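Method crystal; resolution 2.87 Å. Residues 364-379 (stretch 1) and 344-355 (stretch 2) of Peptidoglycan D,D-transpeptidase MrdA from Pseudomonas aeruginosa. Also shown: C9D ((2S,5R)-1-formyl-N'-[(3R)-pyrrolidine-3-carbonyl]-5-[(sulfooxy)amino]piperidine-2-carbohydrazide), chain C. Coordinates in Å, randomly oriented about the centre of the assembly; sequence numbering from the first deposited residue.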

# COMPACT_ATOMS: atom_id res chain seq x y z
N TYR A 364 -16.99 -24.07 10.40
CA TYR A 364 -16.49 -22.84 9.80
C TYR A 364 -16.81 -22.87 8.31
O TYR A 364 -16.20 -23.63 7.55
CB TYR A 364 -14.99 -22.69 10.04
CG TYR A 364 -14.62 -22.63 11.50
CD1 TYR A 364 -14.50 -23.79 12.25
CD2 TYR A 364 -14.39 -21.42 12.13
CE1 TYR A 364 -14.16 -23.75 13.58
CE2 TYR A 364 -14.05 -21.36 13.46
CZ TYR A 364 -13.94 -22.53 14.19
OH TYR A 364 -13.61 -22.48 15.52
N ARG A 365 -17.77 -22.05 7.89
CA ARG A 365 -18.44 -22.25 6.61
C ARG A 365 -17.73 -21.53 5.48
O ARG A 365 -17.10 -20.48 5.67
CB ARG A 365 -19.90 -21.79 6.71
CG ARG A 365 -20.64 -22.47 7.84
CD ARG A 365 -22.10 -22.07 7.91
NE ARG A 365 -22.86 -23.03 8.71
CZ ARG A 365 -23.32 -24.19 8.25
NH1 ARG A 365 -24.00 -25.01 9.04
NH2 ARG A 365 -23.10 -24.54 6.99
N ASN A 366 -17.82 -22.11 4.29
CA ASN A 366 -17.24 -21.55 3.08
C ASN A 366 -18.17 -20.48 2.50
O ASN A 366 -19.38 -20.47 2.75
CB ASN A 366 -17.01 -22.66 2.05
CG ASN A 366 -16.03 -22.26 0.96
OD1 ASN A 366 -15.09 -21.50 1.20
ND2 ASN A 366 -16.24 -22.78 -0.25
N TRP A 367 -17.58 -19.56 1.73
CA TRP A 367 -18.40 -18.53 1.10
C TRP A 367 -19.38 -19.13 0.10
O TRP A 367 -20.42 -18.51 -0.18
CB TRP A 367 -17.51 -17.49 0.41
CG TRP A 367 -16.91 -17.94 -0.89
CD1 TRP A 367 -15.67 -18.51 -1.07
CD2 TRP A 367 -17.50 -17.87 -2.19
NE1 TRP A 367 -15.47 -18.79 -2.39
CE2 TRP A 367 -16.58 -18.42 -3.11
CE3 TRP A 367 -18.73 -17.41 -2.67
CZ2 TRP A 367 -16.84 -18.50 -4.47
CZ3 TRP A 367 -18.99 -17.50 -4.03
CH2 TRP A 367 -18.05 -18.04 -4.91
N ASN A 368 -19.09 -20.31 -0.44
CA ASN A 368 -20.05 -21.08 -1.21
C ASN A 368 -20.57 -22.21 -0.33
O ASN A 368 -19.84 -23.14 -0.00
CB ASN A 368 -19.42 -21.63 -2.49
CG ASN A 368 -20.38 -22.47 -3.31
OD1 ASN A 368 -21.59 -22.25 -3.28
ND2 ASN A 368 -19.84 -23.44 -4.04
N ARG A 369 -21.85 -22.10 0.06
CA ARG A 369 -22.41 -23.00 1.06
C ARG A 369 -22.31 -24.46 0.63
O ARG A 369 -22.12 -25.34 1.48
CB ARG A 369 -23.86 -22.62 1.35
CG ARG A 369 -24.03 -21.85 2.66
CD ARG A 369 -22.96 -20.77 2.80
NE ARG A 369 -23.07 -20.02 4.05
CZ ARG A 369 -22.33 -18.96 4.35
NH1 ARG A 369 -21.41 -18.52 3.49
NH2 ARG A 369 -22.50 -18.33 5.51
N TYR A 370 -22.44 -24.75 -0.66
CA TYR A 370 -22.55 -26.12 -1.13
C TYR A 370 -21.20 -26.75 -1.45
O TYR A 370 -21.16 -27.93 -1.84
CB TYR A 370 -23.44 -26.19 -2.37
CG TYR A 370 -24.72 -25.38 -2.27
CD1 TYR A 370 -25.07 -24.48 -3.26
CD2 TYR A 370 -25.57 -25.53 -1.18
CE1 TYR A 370 -26.24 -23.74 -3.17
CE2 TYR A 370 -26.74 -24.80 -1.09
CZ TYR A 370 -27.07 -23.91 -2.08
OH TYR A 370 -28.23 -23.18 -1.99
N GLY A 371 -20.10 -26.01 -1.32
CA GLY A 371 -18.78 -26.59 -1.43
C GLY A 371 -18.24 -26.57 -2.85
O GLY A 371 -18.97 -26.45 -3.83
N ASP A 372 -16.92 -26.70 -2.94
CA ASP A 372 -16.23 -26.76 -4.22
C ASP A 372 -15.70 -28.15 -4.54
O ASP A 372 -15.04 -28.33 -5.57
CB ASP A 372 -15.08 -25.74 -4.26
CG ASP A 372 -15.56 -24.35 -4.62
OD1 ASP A 372 -16.28 -24.21 -5.63
OD2 ASP A 372 -15.21 -23.40 -3.89
N GLY A 373 -15.96 -29.14 -3.68
CA GLY A 373 -15.43 -30.47 -3.90
C GLY A 373 -13.97 -30.55 -3.50
O GLY A 373 -13.51 -29.87 -2.58
N TRP A 374 -13.23 -31.41 -4.19
CA TRP A 374 -11.79 -31.51 -3.96
C TRP A 374 -11.10 -30.26 -4.49
O TRP A 374 -11.29 -29.88 -5.65
CB TRP A 374 -11.23 -32.76 -4.63
CG TRP A 374 -11.79 -34.04 -4.10
CD1 TRP A 374 -12.72 -34.83 -4.70
CD2 TRP A 374 -11.46 -34.68 -2.86
NE1 TRP A 374 -12.99 -35.93 -3.92
CE2 TRP A 374 -12.23 -35.86 -2.78
CE3 TRP A 374 -10.59 -34.37 -1.82
CZ2 TRP A 374 -12.15 -36.73 -1.70
CZ3 TRP A 374 -10.50 -35.24 -0.74
CH2 TRP A 374 -11.29 -36.40 -0.69
N VAL A 375 -10.30 -29.62 -3.65
CA VAL A 375 -9.58 -28.41 -4.03
C VAL A 375 -8.10 -28.60 -3.72
O VAL A 375 -7.73 -29.22 -2.72
CB VAL A 375 -10.13 -27.15 -3.33
CG1 VAL A 375 -11.64 -27.03 -3.56
CG2 VAL A 375 -9.82 -27.16 -1.85
N SER A 376 -7.25 -28.08 -4.60
CA SER A 376 -5.81 -28.05 -4.42
C SER A 376 -5.36 -26.60 -4.28
O SER A 376 -6.18 -25.69 -4.15
CB SER A 376 -5.12 -28.77 -5.58
OG SER A 376 -5.62 -30.09 -5.73
N LEU A 377 -4.04 -26.39 -4.31
CA LEU A 377 -3.50 -25.05 -4.15
C LEU A 377 -4.06 -24.09 -5.19
O LEU A 377 -4.55 -23.01 -4.86
CB LEU A 377 -1.97 -25.08 -4.24
CG LEU A 377 -1.29 -23.74 -4.51
CD1 LEU A 377 -1.47 -22.82 -3.32
CD2 LEU A 377 0.19 -23.94 -4.82
N GLU A 378 -4.03 -24.49 -6.46
CA GLU A 378 -4.49 -23.58 -7.50
C GLU A 378 -6.01 -23.40 -7.43
O GLU A 378 -6.50 -22.26 -7.43
CB GLU A 378 -4.08 -24.11 -8.88
CG GLU A 378 -2.68 -24.71 -8.91
CD GLU A 378 -2.67 -26.16 -8.50
OE1 GLU A 378 -3.04 -27.02 -9.33
OE2 GLU A 378 -2.30 -26.45 -7.34
N SER A 379 -6.76 -24.50 -7.30
CA SER A 379 -8.21 -24.39 -7.16
C SER A 379 -8.59 -23.52 -5.97
O SER A 379 -9.56 -22.75 -6.03
CB SER A 379 -8.82 -25.78 -7.03
OG SER A 379 -10.24 -25.74 -7.13
OAF C9D C . -14.06 -10.90 -5.20
SAY C9D C . -14.72 -12.02 -4.42
OAD C9D C . -16.15 -11.66 -4.07
OAE C9D C . -14.67 -13.16 -5.41
OAR C9D C . -13.84 -12.39 -3.02
NAQ C9D C . -13.91 -13.81 -2.81
CAU C9D C . -14.72 -14.13 -1.57
CAJ C9D C . -15.40 -12.90 -1.11
CB C9D C . -16.06 -13.07 0.20
CAM C9D C . -13.80 -14.75 -0.51
N C9D C . -13.78 -13.99 0.80
CAG C9D C . -12.52 -13.38 1.23
OAA C9D C . -12.54 -12.34 1.83
CA C9D C . -15.07 -13.40 1.31
C C9D C . -15.75 -14.37 2.27
O C9D C . -16.81 -14.09 2.71
NAP C9D C . -15.11 -15.66 2.64
NAO C9D C . -15.83 -16.50 3.54
CAS C9D C . -16.10 -16.04 4.90
OAB C9D C . -15.72 -14.98 5.27
CAV C9D C . -16.92 -16.97 5.88
CAI C9D C . -18.14 -17.55 5.07
CAH C9D C . -19.41 -16.77 5.62
NAN C9D C . -19.07 -16.41 6.87
CAL C9D C . -17.44 -16.21 6.88
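Stretch 2, residues 344-355: TPTSRVFDPGYY

Two antiparallel ladders can flank an irregular loop and differ in register; stretch 2 of MrdA illustrates this against stretch 1, with five extra residues of stretch 1 looped out between them. D351 is the hub. Its OD2 accepts a hydrogen bond from D372 N at 2.6 Å, while OD1 receives G353 N at 2.9 Å, so one carboxylate ties the partner loop to its own turn. The backbone of D351 is paired as well: D351 N donates to G373 O at 2.6 Å, and G373 N returns to D351 O at 3.2 Å. The ladder continues through V349 and V375, with V375 N to V349 O at 2.8 Å and V349 N to V375 O at 2.9 Å.

Beyond the type I turn from N368 to G371, pairing resumes. N366 N meets G353 O at 3.0 Å almost linearly, and Y364 and Y355 exchange bonds, Y364 N to Y355 O at 2.7 Å and Y355 N to Y364 O at 2.8 Å. Between the two ladders the chains pass closely: G353 CA lies 3.3 Å from R369 O, and the CA atoms of G371 and G353 are 3.7 Å apart. Both glycines have positive phi, and a CB on G353 would fall 2.0 Å from R369 O; one on G371 would fall 2.3 Å from D351 O.

On the face bearing W374 and F350, the edge of F350 meets the indole face, with W374 CE2 and F350 CD1 3.4 Å apart; R348 lies over the opposite face, its CD 3.3 Å from W374 CE3. V349 and V375 share the other face, with V375 CG2 4.4 Å from V349 CB. Farther along, where stretch 1 enters its helix, L377 CB approaches P345 O at 3.7 Å, and a water links T344 O and S347 O.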

# COMPACT_ATOMS: atom_id res chain seq x y z
N THR A 344 1.27 -29.53 0.29
CA THR A 344 2.08 -29.62 -0.91
C THR A 344 1.29 -29.11 -2.12
O THR A 344 0.06 -29.04 -2.07
CB THR A 344 2.54 -31.07 -1.15
OG1 THR A 344 1.42 -31.87 -1.56
CG2 THR A 344 3.14 -31.65 0.12
N PRO A 345 1.97 -28.75 -3.21
CA PRO A 345 1.26 -28.11 -4.34
C PRO A 345 0.14 -28.95 -4.93
O PRO A 345 -0.77 -28.37 -5.56
CB PRO A 345 2.37 -27.87 -5.36
CG PRO A 345 3.61 -27.79 -4.56
CD PRO A 345 3.43 -28.75 -3.43
N THR A 346 0.16 -30.27 -4.78
CA THR A 346 -0.90 -31.12 -5.31
C THR A 346 -1.81 -31.68 -4.23
O THR A 346 -2.89 -32.20 -4.56
CB THR A 346 -0.30 -32.28 -6.13
OG1 THR A 346 0.86 -31.82 -6.83
CG2 THR A 346 -1.31 -32.79 -7.15
N SER A 347 -1.43 -31.59 -2.96
CA SER A 347 -2.23 -32.16 -1.88
C SER A 347 -3.63 -31.56 -1.88
O SER A 347 -3.80 -30.33 -1.91
CB SER A 347 -1.55 -31.94 -0.54
OG SER A 347 -1.72 -30.61 -0.09
N ARG A 348 -4.63 -32.43 -1.83
CA ARG A 348 -6.03 -32.07 -1.99
C ARG A 348 -6.78 -32.04 -0.66
O ARG A 348 -6.36 -32.63 0.34
CB ARG A 348 -6.71 -33.07 -2.92
CG ARG A 348 -6.44 -34.50 -2.51
CD ARG A 348 -7.61 -35.40 -2.82
NE ARG A 348 -7.57 -35.89 -4.18
CZ ARG A 348 -7.15 -37.10 -4.52
NH1 ARG A 348 -6.75 -37.94 -3.57
NH2 ARG A 348 -7.14 -37.47 -5.78
N VAL A 349 -7.91 -31.33 -0.67
CA VAL A 349 -8.79 -31.17 0.48
C VAL A 349 -10.22 -31.14 -0.05
O VAL A 349 -10.54 -30.33 -0.92
CB VAL A 349 -8.49 -29.89 1.28
CG1 VAL A 349 -9.68 -29.51 2.15
CG2 VAL A 349 -7.25 -30.08 2.14
N PHE A 350 -11.07 -32.03 0.45
CA PHE A 350 -12.47 -32.03 0.05
C PHE A 350 -13.22 -30.92 0.76
O PHE A 350 -13.15 -30.79 1.99
CB PHE A 350 -13.13 -33.38 0.35
CG PHE A 350 -14.49 -33.53 -0.29
CD1 PHE A 350 -14.60 -33.77 -1.65
CD2 PHE A 350 -15.64 -33.41 0.46
CE1 PHE A 350 -15.84 -33.91 -2.24
CE2 PHE A 350 -16.89 -33.54 -0.13
CZ PHE A 350 -16.98 -33.79 -1.48
N ASP A 351 -13.94 -30.11 -0.02
CA ASP A 351 -14.70 -28.98 0.51
C ASP A 351 -16.18 -29.32 0.50
O ASP A 351 -16.83 -29.21 -0.55
CB ASP A 351 -14.42 -27.72 -0.31
CG ASP A 351 -15.36 -26.58 0.03
OD1 ASP A 351 -15.78 -26.47 1.21
OD2 ASP A 351 -15.68 -25.79 -0.88
N PRO A 352 -16.76 -29.75 1.62
CA PRO A 352 -18.21 -29.95 1.69
C PRO A 352 -19.01 -28.68 1.92
O PRO A 352 -20.23 -28.77 2.11
CB PRO A 352 -18.35 -30.91 2.89
CG PRO A 352 -17.23 -30.51 3.79
CD PRO A 352 -16.10 -30.07 2.90
N GLY A 353 -18.37 -27.52 1.92
CA GLY A 353 -19.02 -26.27 2.24
C GLY A 353 -18.74 -25.75 3.63
O GLY A 353 -19.31 -24.72 4.01
N TYR A 354 -17.89 -26.42 4.40
CA TYR A 354 -17.60 -26.05 5.78
C TYR A 354 -16.33 -26.78 6.21
O TYR A 354 -15.86 -27.70 5.53
CB TYR A 354 -18.76 -26.39 6.71
CG TYR A 354 -19.26 -27.81 6.55
CD1 TYR A 354 -20.32 -28.11 5.71
CD2 TYR A 354 -18.66 -28.86 7.25
CE1 TYR A 354 -20.77 -29.41 5.56
CE2 TYR A 354 -19.10 -30.16 7.11
CZ TYR A 354 -20.15 -30.43 6.26
OH TYR A 354 -20.60 -31.72 6.12
N TYR A 355 -15.79 -26.36 7.35
CA TYR A 355 -14.65 -27.02 7.96
C TYR A 355 -14.84 -27.10 9.47
O TYR A 355 -15.28 -26.13 10.09
CB TYR A 355 -13.33 -26.29 7.65
CG TYR A 355 -12.15 -26.87 8.40
CD1 TYR A 355 -11.64 -26.25 9.53
CD2 TYR A 355 -11.54 -28.04 7.96
CE1 TYR A 355 -10.57 -26.78 10.22
CE2 TYR A 355 -10.46 -28.58 8.64
CZ TYR A 355 -9.98 -27.94 9.77
OH TYR A 355 -8.90 -28.47 10.45
O HOH W 1 -2.13 -28.03 -2.75